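Local structure of nickel ABC transporter (Nickel-binding protein) (Bacillus halodurans, 3T66) at residues G230-T236 / S458-D464; Q210-V214 / K467-W471; L398-H403 / I422-N426. The protein probably serves as the extracellular solute-binding component of an ABC transporter, named for nickel uptake but belonging to a family generally assigned to peptide transport. One frame throughout, in Å; residues are numbered along the deposited sequence.

Contact 1 (G230-T236 / S458-D464)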
loop_
_atom_site.group_PDB
_atom_site.type_symbol
_atom_site.label_atom_id
_atom_site.label_comp_id
_atom_site.label_asym_id
_atom_site.label_seq_id
_atom_site.Cartn_x
_atom_site.Cartn_y
_atom_site.Cartn_z
ATOM N N GLY A 230 11.006 -12.275 -26.128
ATOM C CA GLY A 230 10.033 -13.045 -25.367
ATOM C C GLY A 230 9.807 -12.703 -23.911
ATOM O O GLY A 230 9.269 -13.514 -23.144
ATOM N N ILE A 231 10.219 -11.507 -23.524
ATOM C CA ILE A 231 10.063 -11.073 -22.152
ATOM C C ILE A 231 9.043 -9.956 -22.061
ATOM O O ILE A 231 9.126 -8.958 -22.798
ATOM C CB ILE A 231 11.377 -10.617 -21.571
ATOM C CG1 ILE A 231 12.248 -11.816 -21.268
ATOM C CG2 ILE A 231 11.153 -9.828 -20.290
ATOM C CD1 ILE A 231 13.501 -11.416 -20.553
ATOM N N MET A 232 8.088 -10.151 -21.154
ATOM C CA MET A 232 7.035 -9.196 -20.843
ATOM C C MET A 232 7.333 -8.532 -19.490
ATOM O O MET A 232 7.853 -9.154 -18.572
ATOM C CB MET A 232 5.709 -9.956 -20.827
ATOM C CG MET A 232 4.573 -9.355 -20.050
ATOM S SD MET A 232 3.597 -8.433 -21.228
ATOM C CE MET A 232 1.922 -8.579 -20.530
ATOM N N VAL A 233 7.037 -7.257 -19.381
ATOM C CA VAL A 233 7.052 -6.629 -18.088
ATOM C C VAL A 233 5.671 -6.063 -17.804
ATOM O O VAL A 233 5.132 -5.306 -18.582
ATOM C CB VAL A 233 8.094 -5.543 -18.010
ATOM C CG1 VAL A 233 8.121 -4.774 -19.299
ATOM C CG2 VAL A 233 7.810 -4.611 -16.862
ATOM N N GLU A 234 5.063 -6.483 -16.710
ATOM C CA GLU A 234 3.830 -5.858 -16.308
ATOM C C GLU A 234 4.180 -4.802 -15.284
ATOM O O GLU A 234 5.266 -4.866 -14.685
ATOM C CB GLU A 234 2.889 -6.887 -15.702
ATOM C CG GLU A 234 1.997 -7.555 -16.705
ATOM C CD GLU A 234 1.355 -8.811 -16.138
ATOM O OE1 GLU A 234 1.249 -9.828 -16.893
ATOM O OE2 GLU A 234 0.966 -8.784 -14.932
ATOM N N ALA A 235 3.284 -3.829 -15.076
ATOM C CA ALA A 235 3.370 -2.928 -13.893
ATOM C C ALA A 235 1.997 -2.663 -13.310
ATOM O O ALA A 235 1.032 -2.659 -14.040
ATOM C CB ALA A 235 4.060 -1.633 -14.245
ATOM N N THR A 236 1.909 -2.466 -12.014
ATOM C CA THR A 236 0.630 -2.173 -11.409
ATOM C C THR A 236 0.707 -1.073 -10.406
ATOM O O THR A 236 1.689 -0.862 -9.774
ATOM C CB THR A 236 0.039 -3.373 -10.707
ATOM O OG1 THR A 236 -1.256 -3.046 -10.217
ATOM C CG2 THR A 236 0.867 -3.732 -9.551
ATOM N N SER A 458 4.409 2.538 -9.343
ATOM C CA SER A 458 4.088 1.167 -9.783
ATOM C C SER A 458 4.948 0.055 -9.244
ATOM O O SER A 458 6.159 0.195 -9.120
ATOM C CB SER A 458 4.100 1.077 -11.295
ATOM O OG SER A 458 2.995 1.794 -11.820
ATOM N N ALA A 459 4.313 -1.060 -8.919
ATOM C CA ALA A 459 5.059 -2.273 -8.687
ATOM C C ALA A 459 5.284 -2.829 -10.058
ATOM O O ALA A 459 4.383 -2.796 -10.923
ATOM C CB ALA A 459 4.305 -3.233 -7.847
ATOM N N VAL A 460 6.494 -3.319 -10.272
ATOM C CA VAL A 460 6.874 -3.725 -11.616
ATOM C C VAL A 460 7.356 -5.140 -11.574
ATOM O O VAL A 460 8.085 -5.501 -10.656
ATOM C CB VAL A 460 7.997 -2.852 -12.157
ATOM C CG1 VAL A 460 8.025 -2.939 -13.658
ATOM C CG2 VAL A 460 7.806 -1.414 -11.728
ATOM N N VAL A 461 6.931 -5.935 -12.549
ATOM C CA VAL A 461 7.336 -7.329 -12.666
ATOM C C VAL A 461 7.738 -7.641 -14.096
ATOM O O VAL A 461 7.034 -7.276 -15.036
ATOM C CB VAL A 461 6.188 -8.255 -12.269
ATOM C CG1 VAL A 461 6.402 -9.667 -12.782
ATOM C CG2 VAL A 461 6.102 -8.311 -10.810
ATOM N N ALA A 462 8.849 -8.334 -14.276
ATOM C CA ALA A 462 9.233 -8.829 -15.607
ATOM C C ALA A 462 9.299 -10.357 -15.607
ATOM O O ALA A 462 9.733 -10.979 -14.614
ATOM C CB ALA A 462 10.571 -8.224 -16.039
ATOM N N TYR A 463 8.872 -10.967 -16.705
ATOM C CA TYR A 463 8.899 -12.433 -16.815
ATOM C C TYR A 463 8.953 -12.982 -18.240
ATOM O O TYR A 463 8.527 -12.294 -19.174
ATOM C CB TYR A 463 7.703 -13.051 -16.097
ATOM C CG TYR A 463 6.332 -12.812 -16.701
ATOM C CD1 TYR A 463 5.434 -11.915 -16.108
ATOM C CD2 TYR A 463 5.896 -13.534 -17.813
ATOM C CE1 TYR A 463 4.130 -11.717 -16.628
ATOM C CE2 TYR A 463 4.596 -13.340 -18.353
ATOM C CZ TYR A 463 3.723 -12.431 -17.747
ATOM O OH TYR A 463 2.453 -12.250 -18.248
ATOM N N ASP A 464 9.447 -14.226 -18.376
ATOM C CA ASP A 464 9.490 -14.988 -19.637
ATOM C C ASP A 464 8.056 -15.241 -20.096
ATOM O O ASP A 464 7.338 -16.096 -19.515
ATOM C CB ASP A 464 10.248 -16.300 -19.382
ATOM C CG ASP A 464 10.257 -17.276 -20.579
ATOM O OD1 ASP A 464 9.307 -17.369 -21.406
ATOM O OD2 ASP A 464 11.246 -18.025 -20.650
#

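Contact 2 (Q210-V214 / K467-W471)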
loop_
_atom_site.group_PDB
_atom_site.type_symbol
_atom_site.label_atom_id
_atom_site.label_comp_id
_atom_site.label_asym_id
_atom_site.label_seq_id
_atom_site.Cartn_x
_atom_site.Cartn_y
_atom_site.Cartn_z
ATOM N N GLN A 210 18.081 -17.873 -16.093
ATOM C CA GLN A 210 18.269 -18.485 -14.752
ATOM C C GLN A 210 17.055 -18.287 -13.801
ATOM O O GLN A 210 17.039 -18.812 -12.673
ATOM C CB GLN A 210 19.473 -17.812 -14.062
ATOM C CG GLN A 210 20.795 -18.587 -13.891
ATOM C CD GLN A 210 21.797 -17.882 -12.891
ATOM O OE1 GLN A 210 21.463 -16.907 -12.188
ATOM N NE2 GLN A 210 23.021 -18.405 -12.831
ATOM N N ALA A 211 16.085 -17.470 -14.240
ATOM C CA ALA A 211 14.844 -17.146 -13.503
ATOM C C ALA A 211 13.706 -17.016 -14.515
ATOM O O ALA A 211 13.965 -16.735 -15.698
ATOM C CB ALA A 211 15.016 -15.865 -12.766
ATOM N N ASP A 212 12.462 -17.235 -14.077
ATOM C CA ASP A 212 11.326 -17.096 -14.986
ATOM C C ASP A 212 10.601 -15.812 -14.738
ATOM O O ASP A 212 10.086 -15.200 -15.669
ATOM C CB ASP A 212 10.321 -18.207 -14.818
ATOM C CG ASP A 212 10.954 -19.526 -14.541
ATOM O OD1 ASP A 212 11.757 -19.984 -15.385
ATOM O OD2 ASP A 212 10.632 -20.103 -13.476
ATOM N N ILE A 213 10.540 -15.427 -13.466
ATOM C CA ILE A 213 9.852 -14.219 -13.031
ATOM C C ILE A 213 10.771 -13.438 -12.091
ATOM O O ILE A 213 11.360 -13.999 -11.173
ATOM C CB ILE A 213 8.504 -14.578 -12.311
ATOM C CG1 ILE A 213 7.660 -15.546 -13.155
ATOM C CG2 ILE A 213 7.692 -13.312 -11.928
ATOM C CD1 ILE A 213 6.569 -16.230 -12.354
ATOM N N VAL A 214 10.907 -12.146 -12.321
ATOM C CA VAL A 214 11.738 -11.330 -11.439
ATOM C C VAL A 214 10.875 -10.176 -10.926
ATOM O O VAL A 214 10.144 -9.566 -11.682
ATOM C CB VAL A 214 13.041 -10.822 -12.159
ATOM N N LYS A 467 7.051 -18.960 -21.170
ATOM C CA LYS A 467 6.980 -20.039 -20.221
ATOM C C LYS A 467 5.798 -19.857 -19.277
ATOM O O LYS A 467 5.114 -20.829 -18.964
ATOM C CB LYS A 467 8.284 -20.164 -19.432
ATOM C CG LYS A 467 8.294 -21.371 -18.491
ATOM C CD LYS A 467 9.551 -21.450 -17.628
ATOM C CE LYS A 467 9.654 -22.783 -16.926
ATOM N NZ LYS A 467 10.662 -22.736 -15.828
ATOM N N VAL A 468 5.557 -18.615 -18.857
ATOM C CA VAL A 468 4.778 -18.324 -17.665
ATOM C C VAL A 468 3.408 -17.831 -18.042
ATOM O O VAL A 468 3.294 -16.898 -18.822
ATOM C CB VAL A 468 5.496 -17.257 -16.800
ATOM C CG1 VAL A 468 4.581 -16.700 -15.750
ATOM C CG2 VAL A 468 6.697 -17.836 -16.145
ATOM N N LYS A 469 2.368 -18.438 -17.483
ATOM C CA LYS A 469 0.980 -18.108 -17.869
ATOM C C LYS A 469 0.246 -17.640 -16.659
ATOM O O LYS A 469 0.433 -18.229 -15.606
ATOM C CB LYS A 469 0.246 -19.338 -18.455
ATOM N N ASN A 470 -0.569 -16.593 -16.785
ATOM C CA ASN A 470 -1.429 -16.158 -15.676
ATOM C C ASN A 470 -0.703 -15.513 -14.541
ATOM O O ASN A 470 -1.177 -15.517 -13.412
ATOM C CB ASN A 470 -2.162 -17.326 -15.066
ATOM C CG ASN A 470 -2.965 -18.072 -16.060
ATOM O OD1 ASN A 470 -3.336 -17.533 -17.087
ATOM N ND2 ASN A 470 -3.271 -19.319 -15.759
ATOM N N TRP A 471 0.464 -14.959 -14.778
ATOM C CA TRP A 471 0.966 -14.144 -13.701
ATOM C C TRP A 471 0.038 -12.941 -13.556
ATOM O O TRP A 471 -0.143 -12.224 -14.536
ATOM C CB TRP A 471 2.363 -13.647 -14.001
ATOM C CG TRP A 471 2.731 -12.654 -13.018
ATOM C CD1 TRP A 471 2.592 -11.301 -13.131
ATOM C CD2 TRP A 471 3.243 -12.906 -11.689
ATOM N NE1 TRP A 471 3.025 -10.697 -11.964
ATOM C CE2 TRP A 471 3.433 -11.664 -11.074
ATOM C CE3 TRP A 471 3.569 -14.062 -10.976
ATOM C CZ2 TRP A 471 3.922 -11.551 -9.786
ATOM C CZ3 TRP A 471 4.080 -13.935 -9.712
ATOM C CH2 TRP A 471 4.248 -12.704 -9.130
#

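Contact 3 (L398-H403 / I422-N426)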
loop_
_atom_site.group_PDB
_atom_site.type_symbol
_atom_site.label_atom_id
_atom_site.label_comp_id
_atom_site.label_asym_id
_atom_site.label_seq_id
_atom_site.Cartn_x
_atom_site.Cartn_y
_atom_site.Cartn_z
ATOM N N LEU A 398 -6.944 8.568 7.019
ATOM C CA LEU A 398 -7.673 9.796 6.973
ATOM C C LEU A 398 -7.633 10.351 8.337
ATOM O O LEU A 398 -7.252 11.497 8.532
ATOM C CB LEU A 398 -9.109 9.571 6.568
ATOM C CG LEU A 398 -9.295 9.375 5.084
ATOM C CD1 LEU A 398 -10.700 8.888 4.841
ATOM C CD2 LEU A 398 -9.017 10.634 4.342
ATOM N N ASN A 399 -8.010 9.538 9.301
ATOM C CA ASN A 399 -7.958 10.011 10.643
ATOM C C ASN A 399 -6.561 10.552 10.991
ATOM O O ASN A 399 -6.424 11.679 11.510
ATOM C CB ASN A 399 -8.383 8.938 11.614
ATOM C CG ASN A 399 -8.763 9.518 12.938
ATOM O OD1 ASN A 399 -9.920 9.915 13.156
ATOM N ND2 ASN A 399 -7.791 9.606 13.834
ATOM N N ALA A 400 -5.528 9.784 10.658
ATOM C CA ALA A 400 -4.188 10.165 11.015
ATOM C C ALA A 400 -3.795 11.501 10.388
ATOM O O ALA A 400 -3.110 12.320 11.015
ATOM C CB ALA A 400 -3.221 9.100 10.634
ATOM N N THR A 401 -4.236 11.764 9.175
ATOM C CA THR A 401 -3.677 12.920 8.468
ATOM C C THR A 401 -4.549 14.196 8.508
ATOM O O THR A 401 -4.077 15.327 8.229
ATOM C CB THR A 401 -3.339 12.495 7.037
ATOM O OG1 THR A 401 -2.612 11.250 7.099
ATOM C CG2 THR A 401 -2.510 13.525 6.351
ATOM N N TYR A 402 -5.815 14.020 8.884
ATOM C CA TYR A 402 -6.797 15.068 8.712
ATOM C C TYR A 402 -7.539 15.425 9.971
ATOM O O TYR A 402 -7.944 16.558 10.134
ATOM C CB TYR A 402 -7.777 14.644 7.635
ATOM C CG TYR A 402 -7.120 14.535 6.299
ATOM C CD1 TYR A 402 -6.709 15.691 5.620
ATOM C CD2 TYR A 402 -6.889 13.290 5.716
ATOM C CE1 TYR A 402 -6.094 15.620 4.385
ATOM C CE2 TYR A 402 -6.272 13.193 4.483
ATOM C CZ TYR A 402 -5.876 14.372 3.814
ATOM O OH TYR A 402 -5.259 14.316 2.583
ATOM N N HIS A 403 -7.744 14.468 10.863
ATOM C CA HIS A 403 -8.471 14.800 12.071
ATOM C C HIS A 403 -7.598 15.655 12.990
ATOM O O HIS A 403 -6.414 15.388 13.112
ATOM C CB HIS A 403 -8.948 13.558 12.777
ATOM C CG HIS A 403 -9.781 13.855 13.970
ATOM N ND1 HIS A 403 -9.257 14.420 15.116
ATOM C CD2 HIS A 403 -11.103 13.699 14.197
ATOM C CE1 HIS A 403 -10.222 14.591 16.001
ATOM N NE2 HIS A 403 -11.349 14.149 15.473
ATOM N N ILE A 422 -15.087 12.337 9.281
ATOM C CA ILE A 422 -14.144 11.377 9.865
ATOM C C ILE A 422 -14.727 10.844 11.155
ATOM O O ILE A 422 -14.719 9.648 11.378
ATOM C CB ILE A 422 -12.691 11.920 10.004
ATOM C CG1 ILE A 422 -12.129 12.206 8.604
ATOM C CG2 ILE A 422 -11.813 10.929 10.795
ATOM C CD1 ILE A 422 -11.010 13.244 8.548
ATOM N N ASP A 423 -15.296 11.735 11.947
ATOM C CA ASP A 423 -16.107 11.316 13.079
ATOM C C ASP A 423 -17.187 10.238 12.782
ATOM O O ASP A 423 -17.181 9.182 13.443
ATOM C CB ASP A 423 -16.725 12.539 13.763
ATOM C CG ASP A 423 -15.700 13.375 14.507
ATOM O OD1 ASP A 423 -14.521 12.957 14.506
ATOM O OD2 ASP A 423 -16.061 14.434 15.093
ATOM N N GLU A 424 -18.106 10.459 11.838
ATOM C CA GLU A 424 -19.110 9.403 11.602
ATOM C C GLU A 424 -18.341 8.175 11.208
ATOM O O GLU A 424 -18.590 7.093 11.754
ATOM C CB GLU A 424 -20.199 9.729 10.547
ATOM N N LEU A 425 -17.367 8.376 10.301
ATOM C CA LEU A 425 -16.588 7.266 9.742
ATOM C C LEU A 425 -15.986 6.421 10.832
ATOM O O LEU A 425 -16.068 5.221 10.714
ATOM C CB LEU A 425 -15.526 7.703 8.738
ATOM C CG LEU A 425 -14.702 6.550 8.126
ATOM C CD1 LEU A 425 -15.521 5.647 7.273
ATOM C CD2 LEU A 425 -13.490 7.008 7.329
ATOM N N ASN A 426 -15.413 7.026 11.881
ATOM C CA ASN A 426 -14.809 6.260 12.991
ATOM C C ASN A 426 -15.867 5.570 13.886
ATOM O O ASN A 426 -15.558 4.705 14.679
ATOM C CB ASN A 426 -13.864 7.109 13.875
ATOM C CG ASN A 426 -12.745 7.857 13.089
ATOM O OD1 ASN A 426 -12.318 7.459 11.988
ATOM N ND2 ASN A 426 -12.249 8.953 13.692
#

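Contact 1 (G230-T236 / S458-D464)
Residues 231-236 and 458-464 run antiparallel as neighbouring strands, their axes 4.5 Å apart at closest approach and 162° between their directions. Met232 with Tyr463, Glu234 with Val461 and Thr236 with Ala459 are the hydrogen-bonded pairs, each closed by two backbone bonds: Met232 N to Tyr463 O is 3.0 Å, Tyr463 N to Met232 O 2.8 Å, and Glu234 N to Val461 O 2.7 Å. Ile231 with Asp464, Val233 with Ala462 and Ala235 with Val460 are the non-hydrogen-bonded pairs, and their side chains share one face. There Val233 CG2 meets Val460 CG1 at 3.6 Å, while helix 199-207 covers Ile231 and Ala462 through Leu206. On the other face Met232 CG lies over the Tyr463 ring, 3.9 Å from Tyr463 CZ, and Tyr463 OH donates a hydrogen bond to Glu234 OE1 at 3.0 Å. Glu234 OE2 binds Thr473 OG1, so this carboxylate has two hydroxyl partners. The other edge of 458-464 bonds to strand 213-215, which makes it an interior strand of the large mixed sheet. The chemistry thus combines a regular backbone ladder with two unlike faces, one largely aliphatic and one where a tyrosine-glutamate pair extends the bonding to Thr473, beyond strand 451-464.

Contact 2 (Q210-V214 / K467-W471)
Lys467 opens the second segment with an extended side chain, all four chi angles near t, that carries NZ to Asp212. The salt bridge, with Lys467 NZ 3.0 Å from Asp212 OD1, is also a hydrogen bond; the same ammonium group bonds to the backbone oxygen of His14, so it ties Asp212 to the start of strand 14-19. Val468 follows with its CB directed toward the first segment. Its CG2 lies 3.9 Å from Asp212 CB and also 3.9 Å from Ile213 CG1, giving the chain an apolar foothold directly after the charged one. At Lys469 and Asn470 the backbone swings out, and Asn470, with a positive phi of 72°, helps the chain turn back. Trp471 then returns to Ile213, the residue most covered in this contact (73 Å²). Ile213 CG2 stands over the six-membered ring of Trp471 in a CH-pi contact, 4.3 Å from its centroid and only 9° off the normal, while Ile213 CD1 approaches Trp471 CE3 at 3.9 Å. The indole NE1 is bonded to Thr473. Ile213 thus sits between Val468 and Trp471, both on the loop that follows strand 451-464. Strand 213-215 itself lies between strand 14-19, which it joins in parallel, and strand 451-464, which it joins antiparallel; Ile15 and Phe17 on one neighbour and Val461 and Tyr463 on the other touch Ile213, so the 467-471 loop covers one face of these three strands.

Contact 3 (L398-H403 / I422-N426)
Ile422 loses the most surface here, 88 Å², because its side chain points into the gap beside the end of helix 395-402. Its CD1 touches Tyr402 CB at 3.6 Å, its CG1 lies 4.5 Å from Leu398 CB, and its CG2 comes within 3.2 Å of Asn399 OD1. Asn399, the next most covered, starts out sideways, but its amide reaches across: Asn426 ND2 donates to Asn399 OD1 at 2.6 Å, a polar link beside the aliphatic core. The two helices form an antiparallel pair joined by the thirteen-residue connection 403-415, with local axes 10.9 Å apart and 152° between directions. Helix 431-447 packs against both, touching Leu398 and Leu425; Leu398 CD1 and Leu425 CD2 are 4.2 Å apart. His403, the first residue to leave helical geometry, buries 40 Å². Its CB lies 4.4 Å from Ile422 CG2, and its ring edge faces Asp423, with His403 CD2 3.5 Å from Asp423 OD1, while His403 ND1 accepts a hydrogen bond from Thr405 N.

Contacts 1 and 2 adjoin, with centres 10 Å apart, and share the large mixed sheet: strand 451-464 pairs with 231-237 in contact 1 and with 213-215 along its other edge, where Ala462 O and Val214 N lie 2.8 Å apart, a probable hydrogen bond. In sequence, the first segments come in the order 210-214, 230-236, 398-403, and the second segments return as 422-426, 458-464, 467-471, so the three contacts close concentric loops. Contact 3 lies across the chain's centre, 36 Å from contact 1 and 42 Å from contact 2 between centres. The C-terminal chain therefore returns from the helical region to complete a sheet begun near the N-terminus, consistent with the chain of solute-binding proteins crossing between lobes.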